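Local coordinates for protein carboxypeptidase A (Helicoverpa armigera, PDB 1JQG) that probably removes C-terminal residues from peptides as a zinc-dependent metallocarboxypeptidase of the M14 family, captured here with its activation peptide still attached, at residues E93-E98 / G230-R235; V218-G223 / E282-V287; Y386-W391 / L396-F401. All blocks are in the same frame, centred on the assembly; numbering follows the deposited sequence.

Contact 1 (E93-E98 / G230-R235)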
loop_
_atom_site.group_PDB
_atom_site.type_symbol
_atom_site.label_atom_id
_atom_site.label_comp_id
_atom_site.label_asym_id
_atom_site.label_seq_id
_atom_site.Cartn_x
_atom_site.Cartn_y
_atom_site.Cartn_z
ATOM N N GLU A 93 -1.208 21.959 9.767
ATOM C CA GLU A 93 0.142 22.481 9.705
ATOM C C GLU A 93 1.130 21.501 9.106
ATOM O O GLU A 93 2.049 21.884 8.387
ATOM C CB GLU A 93 0.611 22.866 11.108
ATOM C CG GLU A 93 -0.190 23.986 11.754
ATOM C CD GLU A 93 0.350 24.342 13.122
ATOM O OE1 GLU A 93 -0.402 24.330 14.121
ATOM O OE2 GLU A 93 1.571 24.641 13.178
ATOM N N GLN A 94 0.934 20.218 9.347
ATOM C CA GLN A 94 1.788 19.177 8.808
ATOM C C GLN A 94 1.517 18.981 7.320
ATOM O O GLN A 94 2.423 18.727 6.529
ATOM C CB GLN A 94 1.591 17.860 9.557
ATOM C CG GLN A 94 2.050 17.875 10.993
ATOM C CD GLN A 94 2.100 16.518 11.643
ATOM O OE1 GLN A 94 1.373 15.573 11.316
ATOM N NE2 GLN A 94 3.016 16.448 12.626
ATOM N N LEU A 95 0.265 19.166 6.923
ATOM C CA LEU A 95 -0.120 19.002 5.533
ATOM C C LEU A 95 0.465 20.132 4.693
ATOM O O LEU A 95 0.962 19.946 3.577
ATOM C CB LEU A 95 -1.640 18.971 5.417
ATOM C CG LEU A 95 -2.338 17.778 6.067
ATOM C CD1 LEU A 95 -3.864 17.930 6.094
ATOM C CD2 LEU A 95 -1.903 16.481 5.405
ATOM N N GLU A 96 0.402 21.336 5.212
ATOM C CA GLU A 96 0.884 22.538 4.574
ATOM C C GLU A 96 2.400 22.526 4.402
ATOM O O GLU A 96 2.928 22.907 3.354
ATOM C CB GLU A 96 0.472 23.734 5.422
ATOM C CG GLU A 96 -1.018 24.046 5.303
ATOM C CD GLU A 96 -1.406 25.264 6.130
ATOM O OE1 GLU A 96 -0.591 25.598 7.022
ATOM O OE2 GLU A 96 -2.499 25.795 5.844
ATOM N N LEU A 97 3.096 21.908 5.350
ATOM C CA LEU A 97 4.547 21.751 5.245
ATOM C C LEU A 97 4.917 20.766 4.137
ATOM O O LEU A 97 5.900 20.995 3.417
ATOM C CB LEU A 97 5.120 21.294 6.600
ATOM C CG LEU A 97 6.624 20.999 6.568
ATOM C CD1 LEU A 97 7.349 22.306 6.364
ATOM C CD2 LEU A 97 7.077 20.225 7.798
ATOM N N GLU A 98 4.195 19.655 4.011
ATOM C CA GLU A 98 4.460 18.655 2.994
ATOM C C GLU A 98 4.320 19.287 1.616
ATOM O O GLU A 98 5.238 19.126 0.815
ATOM C CB GLU A 98 3.556 17.434 3.123
ATOM C CG GLU A 98 3.902 16.345 2.109
ATOM C CD GLU A 98 2.807 15.336 1.836
ATOM O OE1 GLU A 98 1.632 15.710 1.670
ATOM O OE2 GLU A 98 3.160 14.121 1.779
ATOM N N GLY A 230 -7.063 18.130 -2.595
ATOM C CA GLY A 230 -8.249 17.923 -1.768
ATOM C C GLY A 230 -7.936 17.115 -0.502
ATOM O O GLY A 230 -7.059 17.447 0.327
ATOM N N ASP A 231 -8.677 15.999 -0.356
ATOM C CA ASP A 231 -8.467 15.141 0.796
ATOM C C ASP A 231 -7.178 14.352 0.712
ATOM O O ASP A 231 -7.101 13.197 0.266
ATOM C CB ASP A 231 -9.702 14.249 0.949
ATOM C CG ASP A 231 -9.763 13.619 2.323
ATOM O OD1 ASP A 231 -10.835 13.580 2.922
ATOM O OD2 ASP A 231 -8.698 13.133 2.771
ATOM N N ARG A 232 -6.087 14.873 1.283
ATOM C CA ARG A 232 -4.801 14.227 1.401
ATOM C C ARG A 232 -4.889 12.853 2.073
ATOM O O ARG A 232 -4.100 11.936 1.762
ATOM C CB ARG A 232 -3.809 15.087 2.190
ATOM C CG ARG A 232 -2.393 14.547 2.348
ATOM C CD ARG A 232 -1.711 14.180 1.073
ATOM N NE ARG A 232 -0.359 13.637 1.249
ATOM C CZ ARG A 232 -0.138 12.325 1.507
ATOM N NH1 ARG A 232 -1.155 11.466 1.626
ATOM N NH2 ARG A 232 1.106 11.834 1.661
ATOM N N TYR A 233 -5.744 12.731 3.102
ATOM C CA TYR A 233 -5.778 11.496 3.868
ATOM C C TYR A 233 -6.837 10.522 3.373
ATOM O O TYR A 233 -7.202 9.591 4.108
ATOM C CB TYR A 233 -5.939 11.795 5.354
ATOM C CG TYR A 233 -4.717 12.375 6.007
ATOM C CD1 TYR A 233 -4.797 13.510 6.828
ATOM C CD2 TYR A 233 -3.464 11.771 5.834
ATOM C CE1 TYR A 233 -3.665 14.031 7.434
ATOM C CE2 TYR A 233 -2.320 12.285 6.432
ATOM C CZ TYR A 233 -2.436 13.413 7.236
ATOM O OH TYR A 233 -1.312 13.909 7.838
ATOM N N TRP A 234 -7.322 10.724 2.146
ATOM C CA TRP A 234 -8.255 9.788 1.530
ATOM C C TRP A 234 -7.518 8.481 1.190
ATOM O O TRP A 234 -6.406 8.511 0.647
ATOM C CB TRP A 234 -8.910 10.474 0.333
ATOM C CG TRP A 234 -10.034 9.675 -0.276
ATOM C CD1 TRP A 234 -9.985 8.802 -1.339
ATOM C CD2 TRP A 234 -11.400 9.677 0.175
ATOM N NE1 TRP A 234 -11.230 8.260 -1.561
ATOM C CE2 TRP A 234 -12.116 8.792 -0.657
ATOM C CE3 TRP A 234 -12.078 10.341 1.190
ATOM C CZ2 TRP A 234 -13.484 8.543 -0.491
ATOM C CZ3 TRP A 234 -13.430 10.111 1.361
ATOM C CH2 TRP A 234 -14.117 9.214 0.524
ATOM N N ARG A 235 -8.159 7.349 1.388
ATOM C CA ARG A 235 -7.579 6.039 1.078
ATOM C C ARG A 235 -8.453 5.173 0.171
ATOM O O ARG A 235 -7.974 4.229 -0.450
ATOM C CB ARG A 235 -7.295 5.281 2.379
ATOM C CG ARG A 235 -8.506 5.066 3.264
ATOM C CD ARG A 235 -8.130 4.405 4.588
ATOM N NE ARG A 235 -7.724 3.020 4.375
ATOM C CZ ARG A 235 -8.111 2.018 5.160
ATOM N NH1 ARG A 235 -8.918 2.296 6.179
ATOM N NH2 ARG A 235 -7.710 0.764 4.949
#
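E98 and R232 meet side-on in a two-pronged salt bridge: R232 NE lies 2.9 Å from E98 OE1, and R232 NH2 lies 3.1 Å from E98 OE2. Both oxygens offer their syn lone pairs, and the carboxylate and guanidinium planes are only 17° apart, so the two groups lock almost flat. A bend in the arginine chain at chi2 (54°) turns the NE edge to the glutamate. Next to this bridge L95 fills in, its CD2 resting 3.7 Å from R232 CG and meeting the phenol of Y233 obliquely, 3.6 Å from Y233 CZ. R232 and Y233 are the two middle residues of a type I turn from D231 to W234. Helix 92-108 has its first turns in the activation peptide, which in M14 proenzymes lies over the active-site cleft; here the R232 side chain is about 11 Å from the zinc ion. R232 is also held by the carbonyl of R183 through NH1 and by a cation-pi contact with W185, while E98 OE2 takes a second bond from V397 N. On the looser side of the helix, E93 and E96 lie in more exposed surroundings and do not reach the turn.

Contact 2 (V218-G223 / E282-V287)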
loop_
_atom_site.group_PDB
_atom_site.type_symbol
_atom_site.label_atom_id
_atom_site.label_comp_id
_atom_site.label_asym_id
_atom_site.label_seq_id
_atom_site.Cartn_x
_atom_site.Cartn_y
_atom_site.Cartn_z
ATOM N N VAL A 218 -0.123 2.701 -10.158
ATOM C CA VAL A 218 -1.268 3.353 -9.597
ATOM C C VAL A 218 -2.531 2.499 -9.669
ATOM O O VAL A 218 -3.309 2.502 -10.603
ATOM C CB VAL A 218 -1.571 4.701 -10.281
ATOM C CG1 VAL A 218 -2.584 5.484 -9.444
ATOM C CG2 VAL A 218 -0.300 5.513 -10.445
ATOM N N ALA A 219 -2.776 1.739 -8.590
ATOM C CA ALA A 219 -3.909 0.840 -8.517
ATOM C C ALA A 219 -5.225 1.538 -8.218
ATOM O O ALA A 219 -6.277 0.976 -8.582
ATOM C CB ALA A 219 -3.662 -0.226 -7.483
ATOM N N ASN A 220 -5.135 2.758 -7.727
ATOM C CA ASN A 220 -6.299 3.564 -7.371
ATOM C C ASN A 220 -6.176 5.005 -7.879
ATOM O O ASN A 220 -5.958 5.954 -7.138
ATOM C CB ASN A 220 -6.442 3.534 -5.840
ATOM C CG ASN A 220 -7.726 4.163 -5.328
ATOM O OD1 ASN A 220 -7.809 4.349 -4.113
ATOM N ND2 ASN A 220 -8.663 4.497 -6.191
ATOM N N PRO A 221 -6.279 5.226 -9.182
ATOM C CA PRO A 221 -6.095 6.510 -9.839
ATOM C C PRO A 221 -7.046 7.615 -9.410
ATOM O O PRO A 221 -6.630 8.758 -9.129
ATOM C CB PRO A 221 -6.192 6.147 -11.316
ATOM C CG PRO A 221 -6.989 4.912 -11.411
ATOM C CD PRO A 221 -6.543 4.135 -10.194
ATOM N N ASP A 222 -8.334 7.327 -9.269
ATOM C CA ASP A 222 -9.305 8.303 -8.773
ATOM C C ASP A 222 -8.973 8.863 -7.381
ATOM O O ASP A 222 -9.113 10.070 -7.081
ATOM C CB ASP A 222 -10.713 7.675 -8.751
ATOM C CG ASP A 222 -11.236 7.291 -10.117
ATOM O OD1 ASP A 222 -10.702 7.709 -11.175
ATOM O OD2 ASP A 222 -12.239 6.530 -10.204
ATOM N N GLY A 223 -8.618 7.971 -6.443
ATOM C CA GLY A 223 -8.299 8.393 -5.084
ATOM C C GLY A 223 -6.991 9.172 -5.065
ATOM O O GLY A 223 -6.796 10.136 -4.330
ATOM N N GLU A 282 -16.024 -3.157 -7.124
ATOM C CA GLU A 282 -15.348 -1.995 -7.696
ATOM C C GLU A 282 -14.526 -2.401 -8.905
ATOM O O GLU A 282 -14.001 -3.521 -8.918
ATOM C CB GLU A 282 -14.478 -1.336 -6.616
ATOM C CG GLU A 282 -15.214 -0.986 -5.359
ATOM C CD GLU A 282 -16.567 -0.329 -5.609
ATOM O OE1 GLU A 282 -16.556 0.686 -6.328
ATOM O OE2 GLU A 282 -17.544 -0.913 -5.043
ATOM N N PRO A 283 -14.445 -1.534 -9.903
ATOM C CA PRO A 283 -13.668 -1.758 -11.097
ATOM C C PRO A 283 -12.169 -1.865 -10.866
ATOM O O PRO A 283 -11.520 -2.684 -11.524
ATOM C CB PRO A 283 -13.996 -0.531 -11.976
ATOM C CG PRO A 283 -14.273 0.535 -10.975
ATOM C CD PRO A 283 -15.069 -0.179 -9.897
ATOM N N GLU A 284 -11.648 -1.164 -9.858
ATOM C CA GLU A 284 -10.233 -1.180 -9.545
ATOM C C GLU A 284 -9.771 -2.565 -9.068
ATOM O O GLU A 284 -8.697 -3.063 -9.413
ATOM C CB GLU A 284 -9.888 -0.131 -8.495
ATOM C CG GLU A 284 -10.080 1.310 -8.953
ATOM C CD GLU A 284 -11.509 1.810 -8.798
ATOM O OE1 GLU A 284 -11.839 2.882 -9.354
ATOM O OE2 GLU A 284 -12.346 1.162 -8.175
ATOM N N SER A 285 -10.557 -3.190 -8.213
ATOM C CA SER A 285 -10.267 -4.520 -7.710
ATOM C C SER A 285 -10.543 -5.593 -8.767
ATOM O O SER A 285 -9.930 -6.662 -8.830
ATOM C CB SER A 285 -11.078 -4.779 -6.432
ATOM O OG SER A 285 -12.457 -4.731 -6.709
ATOM N N SER A 286 -11.483 -5.340 -9.665
ATOM C CA SER A 286 -11.855 -6.273 -10.694
ATOM C C SER A 286 -10.713 -6.416 -11.685
ATOM O O SER A 286 -10.431 -7.509 -12.126
ATOM C CB SER A 286 -13.149 -5.792 -11.418
ATOM O OG SER A 286 -14.284 -5.853 -10.568
ATOM N N VAL A 287 -10.110 -5.277 -12.080
ATOM C CA VAL A 287 -9.031 -5.308 -13.047
ATOM C C VAL A 287 -7.828 -6.097 -12.515
ATOM O O VAL A 287 -7.152 -6.830 -13.256
ATOM C CB VAL A 287 -8.589 -3.908 -13.541
ATOM C CG1 VAL A 287 -9.756 -3.128 -14.139
ATOM C CG2 VAL A 287 -8.018 -3.087 -12.415
HETATM O O HOH W 1 -9.478 4.607 -8.898
HETATM O O HOH W 2 -12.954 5.126 -7.728
#
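The carboxylates of D222 and E284 stand nearly upright to each other, their planes 76° apart, with D222 OD2 3.8 Å from E284 OE1. E284 OE1 lies well out of the D222 plane, and both bridging waters sit out of the E284 plane, on the same side of it. One water accepts from the backbone N of D222 and donates to E284 OE1, 3.0 Å away. The other donates to both acids, at 2.9 Å from D222 OD2 and 3.0 Å from E284 OE1. Two like charges can probably lie this close because donors surround them: R154 and S150 hold D222 OD1, the amide of E152 serves D222 OD2, the amide of F151 reaches E284 OE1, and N237 reaches E284 OE2. Each acid is the second residue of a helix, 221-228 or 283-294, so both helix starts would also help steady the charges. In this M14 fold helix 221-228 starts just after strand 212-216 of the mixed sheet, and helix 283-294 leads into strand 299-307; the A219 side chain lies about 9 Å from that of the zinc ligand H306. E284 CB packs 3.8 Å from A219 O, and the glutamate chain then bends at chi2 (84°), which brings its carboxylate alongside that of D222. Behind it three donors grip the carbonyl of the N-cap residue E282: S286 N, S286 OG at 2.9 Å and S285 OG at 3.0 Å from E282 O, the two hydroxyls well out of the carbonyl plane, one on each side.

Contact 3 (Y386-W391 / L396-F401)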
loop_
_atom_site.group_PDB
_atom_site.type_symbol
_atom_site.label_atom_id
_atom_site.label_comp_id
_atom_site.label_asym_id
_atom_site.label_seq_id
_atom_site.Cartn_x
_atom_site.Cartn_y
_atom_site.Cartn_z
ATOM N N TYR A 386 8.940 7.434 7.440
ATOM C CA TYR A 386 10.078 8.292 7.650
ATOM C C TYR A 386 9.780 9.531 8.501
ATOM O O TYR A 386 8.911 10.339 8.217
ATOM C CB TYR A 386 10.688 8.703 6.310
ATOM C CG TYR A 386 11.909 9.588 6.451
ATOM C CD1 TYR A 386 11.917 10.952 6.201
ATOM C CD2 TYR A 386 13.100 8.997 6.861
ATOM C CE1 TYR A 386 13.064 11.706 6.339
ATOM C CE2 TYR A 386 14.260 9.744 7.000
ATOM C CZ TYR A 386 14.229 11.095 6.739
ATOM O OH TYR A 386 15.353 11.877 6.861
ATOM N N ARG A 387 10.576 9.692 9.542
ATOM C CA ARG A 387 10.440 10.769 10.505
ATOM C C ARG A 387 11.398 11.917 10.193
ATOM O O ARG A 387 12.396 11.761 9.507
ATOM C CB ARG A 387 10.672 10.261 11.939
ATOM C CG ARG A 387 9.846 9.041 12.293
ATOM C CD ARG A 387 10.266 8.440 13.620
ATOM N NE ARG A 387 9.801 9.237 14.751
ATOM C CZ ARG A 387 9.076 8.764 15.761
ATOM N NH1 ARG A 387 8.708 7.491 15.769
ATOM N NH2 ARG A 387 8.694 9.542 16.766
ATOM N N ASN A 388 11.068 13.110 10.681
ATOM C CA ASN A 388 11.921 14.277 10.513
ATOM C C ASN A 388 11.747 15.253 11.670
ATOM O O ASN A 388 11.189 14.852 12.689
ATOM C CB ASN A 388 11.625 14.973 9.181
ATOM C CG ASN A 388 10.267 15.633 9.151
ATOM O OD1 ASN A 388 9.214 15.022 9.242
ATOM N ND2 ASN A 388 10.254 16.952 9.036
ATOM N N SER A 389 12.136 16.502 11.459
ATOM C CA SER A 389 12.084 17.532 12.483
ATOM C C SER A 389 10.654 17.759 12.950
ATOM O O SER A 389 10.420 17.944 14.142
ATOM C CB SER A 389 12.702 18.837 11.968
ATOM O OG SER A 389 14.066 18.730 11.649
ATOM N N VAL A 390 9.717 17.835 12.002
ATOM C CA VAL A 390 8.320 18.098 12.324
ATOM C C VAL A 390 7.487 16.854 12.597
ATOM O O VAL A 390 7.063 16.642 13.742
ATOM C CB VAL A 390 7.681 18.951 11.220
ATOM C CG1 VAL A 390 6.207 19.229 11.399
ATOM C CG2 VAL A 390 8.515 20.234 11.163
ATOM N N TRP A 391 7.186 16.053 11.577
ATOM C CA TRP A 391 6.349 14.884 11.782
ATOM C C TRP A 391 7.115 13.625 12.182
ATOM O O TRP A 391 8.315 13.447 11.968
ATOM C CB TRP A 391 5.440 14.695 10.571
ATOM C CG TRP A 391 6.125 14.338 9.299
ATOM C CD1 TRP A 391 6.841 13.200 8.990
ATOM C CD2 TRP A 391 6.140 15.169 8.117
ATOM N NE1 TRP A 391 7.290 13.302 7.684
ATOM C CE2 TRP A 391 6.873 14.486 7.132
ATOM C CE3 TRP A 391 5.633 16.432 7.819
ATOM C CZ2 TRP A 391 7.073 15.016 5.873
ATOM C CZ3 TRP A 391 5.816 16.927 6.550
ATOM C CH2 TRP A 391 6.516 16.230 5.587
ATOM N N LEU A 396 2.728 11.368 5.279
ATOM C CA LEU A 396 3.419 12.492 4.638
ATOM C C LEU A 396 4.836 12.122 4.216
ATOM O O LEU A 396 5.531 11.397 4.896
ATOM C CB LEU A 396 3.469 13.683 5.585
ATOM C CG LEU A 396 2.125 14.129 6.172
ATOM C CD1 LEU A 396 2.381 15.393 7.017
ATOM C CD2 LEU A 396 1.069 14.344 5.110
ATOM N N VAL A 397 5.230 12.550 3.042
ATOM C CA VAL A 397 6.489 12.213 2.423
ATOM C C VAL A 397 7.485 13.379 2.467
ATOM O O VAL A 397 7.213 14.506 2.118
ATOM C CB VAL A 397 6.318 11.815 0.933
ATOM C CG1 VAL A 397 7.708 11.441 0.383
ATOM C CG2 VAL A 397 5.247 10.749 0.776
ATOM N N ASP A 398 8.692 13.119 2.935
ATOM C CA ASP A 398 9.829 14.004 2.902
ATOM C C ASP A 398 10.642 13.640 1.660
ATOM O O ASP A 398 11.116 12.490 1.539
ATOM C CB ASP A 398 10.670 13.799 4.158
ATOM C CG ASP A 398 11.719 14.878 4.353
ATOM O OD1 ASP A 398 12.341 15.336 3.361
ATOM O OD2 ASP A 398 11.954 15.282 5.507
ATOM N N PRO A 399 10.833 14.581 0.737
ATOM C CA PRO A 399 11.557 14.381 -0.514
ATOM C C PRO A 399 12.955 13.821 -0.389
ATOM O O PRO A 399 13.472 13.312 -1.358
ATOM C CB PRO A 399 11.506 15.782 -1.151
ATOM C CG PRO A 399 11.374 16.728 -0.017
ATOM C CD PRO A 399 10.395 15.991 0.887
ATOM N N ASP A 400 13.559 13.751 0.789
ATOM C CA ASP A 400 14.873 13.209 1.043
ATOM C C ASP A 400 14.847 11.703 1.187
ATOM O O ASP A 400 15.877 11.052 0.991
ATOM C CB ASP A 400 15.488 13.810 2.314
ATOM C CG ASP A 400 15.887 15.263 2.181
ATOM O OD1 ASP A 400 15.964 15.856 1.071
ATOM O OD2 ASP A 400 16.138 15.828 3.281
ATOM N N PHE A 401 13.686 11.129 1.433
ATOM C CA PHE A 401 13.547 9.673 1.607
ATOM C C PHE A 401 13.054 8.998 0.342
ATOM O O PHE A 401 13.003 7.775 0.254
ATOM C CB PHE A 401 12.635 9.397 2.797
ATOM C CG PHE A 401 12.471 7.962 3.178
ATOM C CD1 PHE A 401 11.235 7.319 3.156
ATOM C CD2 PHE A 401 13.580 7.244 3.606
ATOM C CE1 PHE A 401 11.113 5.997 3.540
ATOM C CE2 PHE A 401 13.440 5.916 3.983
ATOM C CZ PHE A 401 12.220 5.282 3.950
HETATM O O HOH W 3 6.438 8.255 5.272
#
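Y386 leans on F401 from its first side-chain atom: Y386 CB sits over the phenyl face, 3.5 Å from F401 CD1. With CG anti to the backbone N (chi1 -179°), the phenol runs alongside F401, the planes 7° apart but offset, with little of one ring lying above the other. Y386 CG is 3.7 Å from F401 CB, which returns the CH-pi contact over the phenol, and Y386 CD2 lies 3.7 Å from F401 CD2. Along the other edge, Y386 CD1 touches D398 CB at 3.7 Å, and Y386 CE1 comes 3.8 Å from D398 OD2. D398 OD1 accepts from D400 N in an Asx turn, within a type I turn that ends at F401. All this belongs to the long loop between strand 377-383, which bears the probable proton donor/acceptor E382, and helix 402-421. At the far end W391 lies flat on L396, whose CB is 3.7 Å from the centroid of the six-membered ring and 8° off its normal. The N388 side chain backs the opposite indole face, V397 O and D398 N line its edge, and Q94 and L97 of helix 92-108 also touch it. Replacing W391 by an alanine would probably open a gap between L396 and N388 and leave L396 CB and CD1 without the indole face they pack on. A water spans the loop, donating to L396 O and accepting weakly from Y386 N.

Overall arrangement
Contacts 1 and 2 are buried, whereas contact 3 lies nearer the surface, only partly covered. Of the three, only contact 1 has a segment in the activation peptide; the other two have both segments in the enzyme. Their chemistry follows: a direct salt bridge ties pro-region to enzyme, waters and outside donors hold two acids between two helix starts, and aromatic packing shapes a long loop. Segment 230-235 follows helix 221-228 of contact 2, and W234 packs on G223. Helix 92-108 leans on contact 3 as well, with Q94 against L396 and W391. Contacts 2 and 3 do not touch and occupy opposite sides of the chain's centre, about 27 Å apart between centres.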